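Local coordinates for protein GDP-mannose-dependent alpha-(1-6)-phosphatidylinositol monomannoside mannosyltransferase (Corynebacterium glutamicum, PDB 3OKP) that belongs to the GT-B glycosyltransferases, as a two-domain mannosyltransferase of Corynebacterium glutamicum, and binds guanosine-5'-diphosphate-alpha-d-mannose, at residues L233-G238 with G259-Q264; I201-R206 with F276-R281. All coordinates share one frame; numbering follows the deposited sequence.

Contact 1: L233-G238 with G259-Q264; sequences LIVGSG and GRLEYQ. With GDD (guanosine-5'-diphosphate-alpha-D-mannose), chain B.
G236 and G259 join the two segments through their backbones. G236 N donates to G259 O at 2.9 Å, coming from above the carbonyl plane. A water adds a second tie: it donates to I234 O and G236 O and accepts from G259 N.

The R260 side chain runs from this junction onto the base of GDD. Its CB lies 4.0 Å from S237 OG. CG is anti to the backbone N (chi1 -154°) and sits 3.3 Å from GDD O6. CD again passes S237 OG. The chain stays extended to NE, which comes near GDD N1. At the tip, GDD C2 lies over one face of the guanidinium, offset toward its rim; R260 NH2 is 3.7 Å from GDD C2.

L261 holds the Watson-Crick edge of the guanine with its backbone. GDD N1 donates to L261 O at 3.0 Å. Two weak bonds flank it, from L261 N to GDD O6 and from GDD N2 to L261 O. L261 CD1 meets V235 CG1 at 3.8 Å, the two side chains crossing at about a right angle. V235 CG1 also touches GDD O6. The arrangement forms the guanine end of a nucleotide-sugar pocket, built from loops at the C-terminal ends of parallel strands in a Rossmann-like GT-B domain.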
ATOM      1  N   LEU A 233      -7.866  -5.726  19.197  1.00  8.51           N
ATOM      2  CA  LEU A 233      -8.198  -4.353  18.847  1.00  8.70           C
ATOM      3  C   LEU A 233      -8.474  -4.250  17.358  1.00  8.84           C
ATOM      4  O   LEU A 233      -7.585  -4.464  16.531  1.00  8.63           O
ATOM      5  CB  LEU A 233      -7.076  -3.393  19.254  1.00  8.82           C
ATOM      6  CG  LEU A 233      -6.590  -3.418  20.708  1.00  9.32           C
ATOM      7  CD1 LEU A 233      -5.443  -2.445  20.881  1.00  9.90           C
ATOM      8  CD2 LEU A 233      -7.718  -3.098  21.691  1.00  9.99           C
ATOM      9  N   ILE A 234      -9.719  -3.932  17.029  1.00  9.08           N
ATOM     10  CA  ILE A 234     -10.119  -3.743  15.648  1.00  9.32           C
ATOM     11  C   ILE A 234     -10.117  -2.248  15.336  1.00  9.63           C
ATOM     12  O   ILE A 234     -10.989  -1.495  15.790  1.00  9.67           O
ATOM     13  CB  ILE A 234     -11.472  -4.439  15.347  1.00  9.69           C
ATOM     14  CG1 ILE A 234     -11.308  -5.961  15.483  1.00  9.63           C
ATOM     15  CG2 ILE A 234     -11.968  -4.077  13.954  1.00  9.67           C
ATOM     16  CD1 ILE A 234     -12.605  -6.727  15.614  1.00 12.39           C
ATOM     17  N   VAL A 235      -9.098  -1.829  14.590  1.00  9.70           N
ATOM     18  CA  VAL A 235      -8.895  -0.420  14.252  1.00 10.25           C
ATOM     19  C   VAL A 235      -9.267  -0.183  12.794  1.00 10.67           C
ATOM     20  O   VAL A 235      -8.718  -0.822  11.891  1.00 10.47           O
ATOM     21  CB  VAL A 235      -7.431   0.030  14.518  1.00 10.25           C
ATOM     22  CG1 VAL A 235      -7.223   1.492  14.124  1.00 10.59           C
ATOM     23  CG2 VAL A 235      -7.059  -0.180  15.981  1.00 10.17           C
ATOM     24  N   GLY A 236     -10.212   0.728  12.577  1.00 11.24           N
ATOM     25  CA  GLY A 236     -10.655   1.079  11.230  1.00 11.78           C
ATOM     26  C   GLY A 236     -12.162   1.197  11.108  1.00 12.38           C
ATOM     27  O   GLY A 236     -12.894   0.985  12.080  1.00 12.24           O
ATOM     28  N   SER A 237     -12.618   1.534   9.904  1.00 12.89           N
ATOM     29  CA  SER A 237     -14.042   1.684   9.619  1.00 13.58           C
ATOM     30  C   SER A 237     -14.421   0.991   8.308  1.00 13.73           C
ATOM     31  O   SER A 237     -13.562   0.719   7.465  1.00 13.32           O
ATOM     32  CB  SER A 237     -14.426   3.169   9.580  1.00 14.13           C
ATOM     33  OG  SER A 237     -13.682   3.862   8.592  1.00 14.62           O
ATOM     34  N   GLY A 238     -15.710   0.699   8.150  1.00 14.23           N
ATOM     35  CA  GLY A 238     -16.217   0.071   6.932  1.00 14.86           C
ATOM     36  C   GLY A 238     -17.598  -0.529   7.100  1.00 15.41           C
ATOM     37  O   GLY A 238     -18.096  -0.662   8.220  1.00 15.30           O
ATOM     38  N   GLY A 259     -12.839   2.085  16.111  1.00 14.49           N
ATOM     39  CA  GLY A 259     -13.183   2.974  15.004  1.00 15.40           C
ATOM     40  C   GLY A 259     -11.950   3.418  14.240  1.00 15.85           C
ATOM     41  O   GLY A 259     -10.866   2.848  14.407  1.00 15.42           O
ATOM     42  N   ARG A 260     -12.111   4.433  13.397  1.00 16.70           N
ATOM     43  CA  ARG A 260     -10.981   4.965  12.649  1.00 17.50           C
ATOM     44  C   ARG A 260     -10.215   5.949  13.528  1.00 17.68           C
ATOM     45  O   ARG A 260     -10.699   7.045  13.820  1.00 18.24           O
ATOM     46  CB  ARG A 260     -11.435   5.623  11.343  1.00 18.13           C
ATOM     47  CG  ARG A 260     -10.351   5.630  10.286  1.00 19.34           C
ATOM     48  CD  ARG A 260     -10.706   6.453   9.064  1.00 22.04           C
ATOM     49  NE  ARG A 260      -9.585   6.485   8.124  1.00 23.48           N
ATOM     50  CZ  ARG A 260      -8.617   7.398   8.133  1.00 24.51           C
ATOM     51  NH1 ARG A 260      -8.617   8.379   9.029  1.00 25.58           N
ATOM     52  NH2 ARG A 260      -7.642   7.333   7.237  1.00 24.99           N
ATOM     53  N   LEU A 261      -9.029   5.536  13.967  1.00 17.39           N
ATOM     54  CA  LEU A 261      -8.204   6.355  14.851  1.00 17.60           C
ATOM     55  C   LEU A 261      -7.465   7.436  14.075  1.00 18.05           C
ATOM     56  O   LEU A 261      -7.240   7.301  12.870  1.00 18.22           O
ATOM     57  CB  LEU A 261      -7.190   5.486  15.609  1.00 17.22           C
ATOM     58  CG  LEU A 261      -7.663   4.430  16.617  1.00 16.67           C
ATOM     59  CD1 LEU A 261      -6.460   3.680  17.179  1.00 16.02           C
ATOM     60  CD2 LEU A 261      -8.487   5.041  17.748  1.00 16.73           C
ATOM     61  N   GLU A 262      -7.096   8.507  14.773  1.00 18.41           N
ATOM     62  CA  GLU A 262      -6.187   9.508  14.226  1.00 18.90           C
ATOM     63  C   GLU A 262      -4.830   8.860  13.928  1.00 18.64           C
ATOM     64  O   GLU A 262      -4.433   7.896  14.592  1.00 18.19           O
ATOM     65  CB  GLU A 262      -6.026  10.680  15.198  1.00 19.32           C
ATOM     66  N   TYR A 263      -4.142   9.398  12.923  1.00 18.84           N
ATOM     67  CA  TYR A 263      -2.892   8.838  12.395  1.00 18.67           C
ATOM     68  C   TYR A 263      -1.873   8.435  13.465  1.00 18.00           C
ATOM     69  O   TYR A 263      -1.454   7.279  13.507  1.00 17.59           O
ATOM     70  CB  TYR A 263      -2.273   9.816  11.386  1.00 19.47           C
ATOM     71  CG  TYR A 263      -1.047   9.310  10.649  1.00 20.03           C
ATOM     72  CD1 TYR A 263      -1.137   8.263   9.732  1.00 20.03           C
ATOM     73  CD2 TYR A 263       0.200   9.907  10.846  1.00 21.10           C
ATOM     74  CE1 TYR A 263      -0.014   7.807   9.045  1.00 20.14           C
ATOM     75  CE2 TYR A 263       1.331   9.460  10.161  1.00 20.95           C
ATOM     76  CZ  TYR A 263       1.213   8.411   9.264  1.00 20.53           C
ATOM     77  OH  TYR A 263       2.325   7.966   8.585  1.00 20.87           O
ATOM     78  N   GLN A 264      -1.489   9.375  14.328  1.00 17.75           N
ATOM     79  CA  GLN A 264      -0.502   9.094  15.377  1.00 17.19           C
ATOM     80  C   GLN A 264      -1.028   8.131  16.444  1.00 16.43           C
ATOM     81  O   GLN A 264      -0.281   7.280  16.927  1.00 15.91           O
ATOM     82  CB  GLN A 264       0.024  10.384  16.016  1.00 17.77           C
ATOM     83  CG  GLN A 264       1.239  10.185  16.930  1.00 17.75           C
ATOM     84  CD  GLN A 264       2.434   9.578  16.211  1.00 17.70           C
ATOM     85  OE1 GLN A 264       2.826  10.034  15.137  1.00 18.35           O
ATOM     86  NE2 GLN A 264       3.023   8.546  16.806  1.00 17.18           N
TER
HETATM   87  N2  GDD B 601      -5.320   6.897  10.120  0.50 13.20           N
HETATM   88  C2  GDD B 601      -5.793   5.633   9.985  0.50 13.14           C
HETATM   89  N1  GDD B 601      -6.738   5.174  10.841  0.50 13.31           N
HETATM   90  N3  GDD B 601      -5.315   4.840   8.999  0.50 13.12           N
HETATM   91  C4  GDD B 601      -5.777   3.570   8.852  0.50 13.25           C
HETATM   92  C5  GDD B 601      -6.745   3.084   9.717  0.50 13.22           C
HETATM   93  C6  GDD B 601      -7.224   3.914  10.725  0.50 13.31           C
HETATM   94  O6  GDD B 601      -8.097   3.505  11.519  0.50 13.24           O
HETATM   95  N7  GDD B 601      -7.018   1.817   9.346  0.50 13.32           N
HETATM   96  C8  GDD B 601      -6.240   1.526   8.278  0.50 13.38           C
HETATM   97  N9  GDD B 601      -5.488   2.598   7.981  0.50 13.33           N
HETATM   98  C1' GDD B 601      -4.487   2.720   6.889  0.50 13.14           C
HETATM   99  C2' GDD B 601      -3.260   1.874   7.190  0.50 12.76           C
HETATM  100  O2' GDD B 601      -2.332   2.565   8.029  0.50 12.88           O
HETATM  101  C3' GDD B 601      -2.701   1.591   5.810  0.50 12.71           C
HETATM  102  O3' GDD B 601      -1.746   2.594   5.445  0.50 12.17           O
HETATM  103  C4' GDD B 601      -3.906   1.660   4.876  0.50 12.90           C
HETATM  104  O4' GDD B 601      -4.973   2.255   5.626  0.50 12.93           O
HETATM  105  C5' GDD B 601      -4.327   0.275   4.388  0.50 13.17           C
HETATM  106  O5' GDD B 601      -3.724  -0.029   3.128  0.50 13.30           O
HETATM  107  PA  GDD B 601      -3.520  -1.393   2.676  0.50 13.27           P
HETATM  108  O1A GDD B 601      -2.782  -1.382   1.666  0.50 13.01           O
HETATM  109  O2A GDD B 601      -2.956  -2.070   3.572  0.50 12.88           O
HETATM  110  O3A GDD B 601      -4.782  -2.031   2.347  0.50 13.56           O
HETATM  111  PB  GDD B 601      -5.780  -1.480   1.445  0.50 13.50           P
HETATM  112  O2B GDD B 601      -5.244  -0.884   0.486  0.50 13.24           O
HETATM  113  O3B GDD B 601      -6.485  -2.413   1.004  0.50 13.27           O
HETATM  114  O1B GDD B 601      -6.639  -0.570   2.162  0.50 14.16           O
HETATM  115  O   HOH W   1     -13.161  -0.427  14.512  1.00 12.02           O

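Contact 2: I201-R206 with F276-R281; sequences IACNSR and FAMPAR. With GDD (guanosine-5'-diphosphate-alpha-D-mannose), chain B.
A277 N donates to A202 O at 3.0 Å, almost along the C=O axis. F276 CA adds a CH...O contact to the same oxygen. The hydrogen bond belongs to the parallel bridge that pairs A202 with F276. The strand segments 201-204 and 276-278 are turned 49° from each other.

In the packing, A202 and F276 lie on one face, I201, C203 and A277 on the other. F276 CG is anti to the backbone N (chi1 177°). The ring reaches the strand with CD2 3.4 Å from A202 O and CE2 3.4 Å from N204 N. The N204 amide is inclined 65° to this ring. N204 ND2 is buried with no partner in the model. I201 CG2 meets A277 CB, and C203 SG meets M278 CG at 3.9 Å.

Polar contacts lie at the loop end of the strand. S205 OG donates to N204 O at 2.6 Å. R206 NE donates to GDD O1B at 3.2 Å, with that oxygen in the guanidinium plane; the bond from R206 NH2 to GDD O3B is weak.

Helix 213-226 packs on C203, helix 263-272 on N204 and F276, and helix 294-301 on F276 and M278. Strand 231-235 is hydrogen-bonded through its backbone to the other edge of strand 200-204.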
ATOM      1  N   ILE A 201      -3.580  -7.955  20.615  1.00  8.05           N
ATOM      2  CA  ILE A 201      -3.541  -8.260  19.190  1.00  8.10           C
ATOM      3  C   ILE A 201      -4.184  -7.097  18.444  1.00  8.35           C
ATOM      4  O   ILE A 201      -5.337  -6.740  18.706  1.00  8.57           O
ATOM      5  CB  ILE A 201      -4.308  -9.565  18.850  1.00  8.10           C
ATOM      6  CG1 ILE A 201      -3.832 -10.729  19.730  1.00  8.18           C
ATOM      7  CG2 ILE A 201      -4.171  -9.897  17.357  1.00  7.82           C
ATOM      8  CD1 ILE A 201      -4.858 -11.860  19.889  1.00  9.63           C
ATOM      9  N   ALA A 202      -3.432  -6.500  17.525  1.00  8.52           N
ATOM     10  CA  ALA A 202      -3.929  -5.357  16.762  1.00  8.82           C
ATOM     11  C   ALA A 202      -4.233  -5.729  15.316  1.00  9.03           C
ATOM     12  O   ALA A 202      -3.450  -6.424  14.661  1.00  8.85           O
ATOM     13  CB  ALA A 202      -2.935  -4.204  16.818  1.00  8.84           C
ATOM     14  N   CYS A 203      -5.386  -5.269  14.833  1.00  9.44           N
ATOM     15  CA  CYS A 203      -5.732  -5.379  13.421  1.00  9.81           C
ATOM     16  C   CYS A 203      -6.155  -4.020  12.884  1.00 10.22           C
ATOM     17  O   CYS A 203      -7.272  -3.561  13.143  1.00 10.29           O
ATOM     18  CB  CYS A 203      -6.839  -6.416  13.189  1.00  9.85           C
ATOM     19  SG  CYS A 203      -7.289  -6.620  11.431  1.00 10.14           S
ATOM     20  N   ASN A 204      -5.242  -3.370  12.164  1.00 10.71           N
ATOM     21  CA  ASN A 204      -5.539  -2.127  11.459  1.00 11.31           C
ATOM     22  C   ASN A 204      -5.857  -2.454  10.015  1.00 11.35           C
ATOM     23  O   ASN A 204      -5.042  -3.075   9.326  1.00 11.51           O
ATOM     24  CB  ASN A 204      -4.356  -1.149  11.516  1.00 11.64           C
ATOM     25  CG  ASN A 204      -3.791  -0.982  12.913  1.00 12.67           C
ATOM     26  OD1 ASN A 204      -4.508  -1.096  13.910  1.00 14.02           O
ATOM     27  ND2 ASN A 204      -2.492  -0.707  12.995  1.00 13.73           N
ATOM     28  N   SER A 205      -7.047  -2.051   9.574  1.00 11.40           N
ATOM     29  CA  SER A 205      -7.535  -2.290   8.212  1.00 11.59           C
ATOM     30  C   SER A 205      -8.972  -1.809   8.071  1.00 11.93           C
ATOM     31  O   SER A 205      -9.716  -1.757   9.054  1.00 11.93           O
ATOM     32  CB  SER A 205      -7.480  -3.782   7.845  1.00 11.35           C
ATOM     33  OG  SER A 205      -6.216  -4.140   7.313  1.00 11.30           O
ATOM     34  N   ARG A 206      -9.358  -1.470   6.843  1.00 12.30           N
ATOM     35  CA  ARG A 206     -10.752  -1.170   6.529  1.00 13.02           C
ATOM     36  C   ARG A 206     -11.613  -2.371   6.900  1.00 12.37           C
ATOM     37  O   ARG A 206     -11.187  -3.520   6.750  1.00 11.99           O
ATOM     38  CB  ARG A 206     -10.918  -0.854   5.040  1.00 13.35           C
ATOM     39  CG  ARG A 206     -10.219   0.424   4.577  1.00 14.78           C
ATOM     40  CD  ARG A 206     -10.469   0.719   3.090  1.00 15.46           C
ATOM     41  NE  ARG A 206      -9.876  -0.292   2.212  1.00 18.72           N
ATOM     42  CZ  ARG A 206     -10.556  -1.269   1.617  1.00 19.96           C
ATOM     43  NH1 ARG A 206     -11.870  -1.379   1.788  1.00 21.23           N
ATOM     44  NH2 ARG A 206      -9.922  -2.138   0.840  1.00 20.29           N
ATOM     45  N   PHE A 276       0.566  -8.100  15.545  1.00  7.01           N
ATOM     46  CA  PHE A 276      -0.303  -7.572  14.496  1.00  7.15           C
ATOM     47  C   PHE A 276      -0.814  -8.739  13.662  1.00  7.23           C
ATOM     48  O   PHE A 276      -0.030  -9.557  13.178  1.00  7.42           O
ATOM     49  CB  PHE A 276       0.414  -6.554  13.598  1.00  7.27           C
ATOM     50  CG  PHE A 276      -0.444  -6.046  12.457  1.00  7.98           C
ATOM     51  CD1 PHE A 276      -0.468  -6.712  11.229  1.00  8.07           C
ATOM     52  CD2 PHE A 276      -1.242  -4.916  12.621  1.00  7.77           C
ATOM     53  CE1 PHE A 276      -1.274  -6.257  10.182  1.00  8.22           C
ATOM     54  CE2 PHE A 276      -2.043  -4.449  11.581  1.00  8.47           C
ATOM     55  CZ  PHE A 276      -2.062  -5.123  10.360  1.00  8.00           C
ATOM     56  N   ALA A 277      -2.131  -8.809  13.495  1.00  7.15           N
ATOM     57  CA  ALA A 277      -2.747  -9.882  12.725  1.00  7.36           C
ATOM     58  C   ALA A 277      -3.780  -9.334  11.749  1.00  7.54           C
ATOM     59  O   ALA A 277      -4.627  -8.513  12.115  1.00  7.51           O
ATOM     60  CB  ALA A 277      -3.378 -10.914  13.657  1.00  7.25           C
ATOM     61  N   MET A 278      -3.686  -9.783  10.501  1.00  7.60           N
ATOM     62  CA  MET A 278      -4.682  -9.477   9.478  1.00  7.77           C
ATOM     63  C   MET A 278      -4.658 -10.628   8.475  1.00  7.76           C
ATOM     64  O   MET A 278      -3.889 -10.597   7.513  1.00  7.76           O
ATOM     65  CB  MET A 278      -4.399  -8.124   8.805  1.00  7.77           C
ATOM     66  CG  MET A 278      -5.587  -7.539   8.041  1.00  8.36           C
ATOM     67  SD  MET A 278      -5.689  -8.060   6.312  1.00  8.83           S
ATOM     68  CE  MET A 278      -4.560  -6.904   5.538  1.00  8.00           C
ATOM     69  N   PRO A 279      -5.485 -11.664   8.720  1.00  7.87           N
ATOM     70  CA  PRO A 279      -5.472 -12.870   7.897  1.00  8.03           C
ATOM     71  C   PRO A 279      -6.292 -12.702   6.616  1.00  8.26           C
ATOM     72  O   PRO A 279      -7.349 -13.321   6.460  1.00  8.41           O
ATOM     73  CB  PRO A 279      -6.073 -13.931   8.825  1.00  8.07           C
ATOM     74  CG  PRO A 279      -6.988 -13.169   9.732  1.00  8.13           C
ATOM     75  CD  PRO A 279      -6.486 -11.743   9.802  1.00  7.87           C
ATOM     76  N   ALA A 280      -5.787 -11.862   5.714  1.00  8.37           N
ATOM     77  CA  ALA A 280      -6.447 -11.558   4.443  1.00  8.71           C
ATOM     78  C   ALA A 280      -6.752 -12.812   3.624  1.00  8.96           C
ATOM     79  O   ALA A 280      -5.907 -13.702   3.496  1.00  8.75           O
ATOM     80  CB  ALA A 280      -5.596 -10.582   3.624  1.00  8.90           C
ATOM     81  N   ARG A 281      -7.969 -12.877   3.092  1.00  9.16           N
ATOM     82  CA  ARG A 281      -8.372 -13.958   2.194  1.00  9.74           C
ATOM     83  C   ARG A 281      -8.833 -13.394   0.852  1.00 10.22           C
ATOM     84  O   ARG A 281      -9.383 -12.290   0.788  1.00 10.35           O
ATOM     85  CB  ARG A 281      -9.470 -14.829   2.823  1.00  9.69           C
ATOM     86  CG  ARG A 281     -10.819 -14.137   2.998  1.00  9.68           C
ATOM     87  CD  ARG A 281     -11.892 -15.119   3.446  1.00 10.18           C
ATOM     88  NE  ARG A 281     -13.176 -14.458   3.667  1.00  9.94           N
ATOM     89  CZ  ARG A 281     -13.531 -13.845   4.794  1.00  9.82           C
ATOM     90  NH1 ARG A 281     -12.697 -13.796   5.824  1.00  9.27           N
ATOM     91  NH2 ARG A 281     -14.726 -13.274   4.889  1.00  9.80           N
TER
HETATM   92  N2  GDD B 601      -5.320   6.897  10.120  0.50 13.20           N
HETATM   93  C2  GDD B 601      -5.793   5.633   9.985  0.50 13.14           C
HETATM   94  N1  GDD B 601      -6.738   5.174  10.841  0.50 13.31           N
HETATM   95  N3  GDD B 601      -5.315   4.840   8.999  0.50 13.12           N
HETATM   96  C4  GDD B 601      -5.777   3.570   8.852  0.50 13.25           C
HETATM   97  C5  GDD B 601      -6.745   3.084   9.717  0.50 13.22           C
HETATM   98  C6  GDD B 601      -7.224   3.914  10.725  0.50 13.31           C
HETATM   99  O6  GDD B 601      -8.097   3.505  11.519  0.50 13.24           O
HETATM  100  N7  GDD B 601      -7.018   1.817   9.346  0.50 13.32           N
HETATM  101  C8  GDD B 601      -6.240   1.526   8.278  0.50 13.38           C
HETATM  102  N9  GDD B 601      -5.488   2.598   7.981  0.50 13.33           N
HETATM  103  C1' GDD B 601      -4.487   2.720   6.889  0.50 13.14           C
HETATM  104  C2' GDD B 601      -3.260   1.874   7.190  0.50 12.76           C
HETATM  105  O2' GDD B 601      -2.332   2.565   8.029  0.50 12.88           O
HETATM  106  C3' GDD B 601      -2.701   1.591   5.810  0.50 12.71           C
HETATM  107  O3' GDD B 601      -1.746   2.594   5.445  0.50 12.17           O
HETATM  108  C4' GDD B 601      -3.906   1.660   4.876  0.50 12.90           C
HETATM  109  O4' GDD B 601      -4.973   2.255   5.626  0.50 12.93           O
HETATM  110  C5' GDD B 601      -4.327   0.275   4.388  0.50 13.17           C
HETATM  111  O5' GDD B 601      -3.724  -0.029   3.128  0.50 13.30           O
HETATM  112  PA  GDD B 601      -3.520  -1.393   2.676  0.50 13.27           P
HETATM  113  O1A GDD B 601      -2.782  -1.382   1.666  0.50 13.01           O
HETATM  114  O2A GDD B 601      -2.956  -2.070   3.572  0.50 12.88           O
HETATM  115  O3A GDD B 601      -4.782  -2.031   2.347  0.50 13.56           O
HETATM  116  PB  GDD B 601      -5.780  -1.480   1.445  0.50 13.50           P
HETATM  117  O2B GDD B 601      -5.244  -0.884   0.486  0.50 13.24           O
HETATM  118  O3B GDD B 601      -6.485  -2.413   1.004  0.50 13.27           O
HETATM  119  O1B GDD B 601      -6.639  -0.570   2.162  0.50 14.16           O

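Overall arrangement
Both contacts reach one six-stranded parallel sheet, with centres about 12 Å apart. Contact 1 lies at the C-terminal ends of strands 231-235 and 255-259. Strand 231-235 is the direct neighbour of strand 200-204 of contact 2. Probable hydrogen bonds link them, from L233 N to I201 O and from C203 N to L233 O. Along the chain, both segments of contact 1 fall between the two of contact 2. Helix 263-272 then leads into strand 275-278. All four segments are in the group 1 glycosyltransferase part. Contact 1 meets the guanine of GDD, while contact 2 reaches its diphosphate through R206. Strand ends and the loops after them supply two parts of one ligand site, to which K211 and E298 also contribute.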